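Long-range contact in 4-phosphoerythronate dehydrogenase (Lactobacillus jensenii, PDB 4PRK), which probably reduces pyruvate to D-lactate with NADH, as a D-isomer specific 2-hydroxyacid dehydrogenase with a Rossmann-type nucleotide-binding domain: residues N214-K219 with E237-A242. Sequence-based numbering, arbitrary orientation.
Sequences NMIGKK and ELVDTA
Two connections of the NAD-binding Rossmann domain meet here, the one leading into helix 218-223 and the one between strand 229-232 and helix 241-250. Three straight backbone hydrogen bonds join them. N214 N donates to E237 O at 2.8 Å, in the plane of that carbonyl. I216 then works in both directions: its N reaches L238 O at 3.0 Å, and its O accepts from D240 N at 2.9 Å, both nearly along the C=O axis. The last two make a single beta bridge between I216 and V239, and V239 CA adds a CA-H...O contact to I216 O. In this parallel-stranded fold, the bridge ties together the approaches to two successive helices just ahead of their N-caps, G217 and D240. D240, with CG anti to its backbone N (chi1 179°), caps A243 N through OD1. N214 lies obliquely across it, amide and carboxylate planes 58° apart, with N214 OD1 3.0 Å from D240 CA. That same OD1 accepts a bond from a water at 2.7 Å, which also donates to V239 O, so the water bridges side chain and backbone on the exposed N214 side. Towards the core, the beta-branched I216 sets CB against V239 CG2 at 4.1 Å, and both side chains rest on L204 of strand 201-204. M215, its chain bent at chi3, brings CE to within 4.4 Å of L238 CD1.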
# COMPACT_ATOMS: atom_id res chain seq x y z
N ASN A 214 -14.64 -4.48 31.09
CA ASN A 214 -13.70 -5.63 31.34
C ASN A 214 -13.85 -6.79 30.37
O ASN A 214 -13.69 -7.97 30.71
CB ASN A 214 -13.81 -6.12 32.78
CG ASN A 214 -13.44 -5.04 33.75
OD1 ASN A 214 -12.32 -4.56 33.73
ND2 ASN A 214 -14.40 -4.58 34.52
N MET A 215 -14.16 -6.46 29.13
CA MET A 215 -14.15 -7.46 28.09
C MET A 215 -12.79 -8.16 28.00
O MET A 215 -12.70 -9.32 27.57
CB MET A 215 -14.48 -6.75 26.80
CG MET A 215 -13.96 -7.36 25.55
SD MET A 215 -14.35 -6.24 24.20
CE MET A 215 -12.82 -5.41 23.92
N ILE A 216 -11.72 -7.44 28.31
CA ILE A 216 -10.38 -8.04 28.30
C ILE A 216 -9.98 -8.16 29.73
O ILE A 216 -9.60 -7.14 30.39
CB ILE A 216 -9.33 -7.20 27.50
CG1 ILE A 216 -9.82 -6.95 26.07
CG2 ILE A 216 -7.97 -7.89 27.50
CD1 ILE A 216 -10.01 -8.20 25.26
N GLY A 217 -10.16 -9.39 30.23
CA GLY A 217 -9.78 -9.74 31.58
C GLY A 217 -8.86 -10.92 31.71
O GLY A 217 -8.22 -11.37 30.74
N LYS A 218 -8.77 -11.40 32.95
CA LYS A 218 -7.90 -12.54 33.31
C LYS A 218 -7.99 -13.67 32.29
O LYS A 218 -6.99 -14.12 31.75
CB LYS A 218 -8.30 -13.07 34.69
CG LYS A 218 -7.51 -14.26 35.18
CD LYS A 218 -8.20 -14.96 36.35
CE LYS A 218 -8.40 -16.46 36.04
NZ LYS A 218 -9.13 -17.21 37.12
N LYS A 219 -9.21 -14.09 32.00
CA LYS A 219 -9.41 -15.24 31.10
C LYS A 219 -8.88 -14.89 29.70
O LYS A 219 -8.19 -15.70 29.08
CB LYS A 219 -10.90 -15.66 31.08
CG LYS A 219 -11.32 -16.61 29.98
CD LYS A 219 -10.60 -17.97 30.05
CE LYS A 219 -10.99 -18.90 28.90
NZ LYS A 219 -12.46 -18.83 28.65
N GLU A 237 -12.03 1.28 30.19
CA GLU A 237 -12.83 0.35 30.97
C GLU A 237 -13.06 -0.98 30.25
O GLU A 237 -13.67 -1.92 30.80
CB GLU A 237 -14.17 0.97 31.32
CG GLU A 237 -14.09 2.16 32.27
CD GLU A 237 -13.64 3.45 31.59
OE1 GLU A 237 -13.50 3.49 30.33
OE2 GLU A 237 -13.39 4.39 32.35
N LEU A 238 -12.58 -1.08 29.02
CA LEU A 238 -12.64 -2.34 28.30
C LEU A 238 -11.69 -3.33 28.88
O LEU A 238 -11.87 -4.50 28.66
CB LEU A 238 -12.24 -2.15 26.85
CG LEU A 238 -13.13 -1.25 26.01
CD1 LEU A 238 -12.45 -1.13 24.66
CD2 LEU A 238 -14.52 -1.85 25.91
N VAL A 239 -10.66 -2.85 29.56
CA VAL A 239 -9.57 -3.68 30.04
C VAL A 239 -9.54 -3.66 31.56
O VAL A 239 -9.56 -2.60 32.15
CB VAL A 239 -8.23 -3.15 29.53
CG1 VAL A 239 -7.09 -3.92 30.19
CG2 VAL A 239 -8.17 -3.26 28.00
N ASP A 240 -9.49 -4.84 32.16
CA ASP A 240 -9.31 -4.99 33.60
C ASP A 240 -7.85 -4.74 33.92
O ASP A 240 -7.01 -5.64 33.75
CB ASP A 240 -9.68 -6.44 34.03
CG ASP A 240 -9.51 -6.70 35.55
OD1 ASP A 240 -8.63 -6.14 36.24
OD2 ASP A 240 -10.27 -7.52 36.05
N THR A 241 -7.55 -3.55 34.43
CA THR A 241 -6.20 -3.14 34.70
C THR A 241 -5.37 -4.00 35.62
O THR A 241 -4.17 -4.19 35.40
CB THR A 241 -6.18 -1.75 35.27
OG1 THR A 241 -6.99 -0.90 34.44
CG2 THR A 241 -4.72 -1.24 35.37
N ALA A 242 -5.99 -4.48 36.67
CA ALA A 242 -5.37 -5.43 37.60
C ALA A 242 -4.87 -6.64 36.83
O ALA A 242 -3.72 -7.08 37.00
CB ALA A 242 -6.40 -5.87 38.67
O HOH W 1 -11.60 -1.94 33.80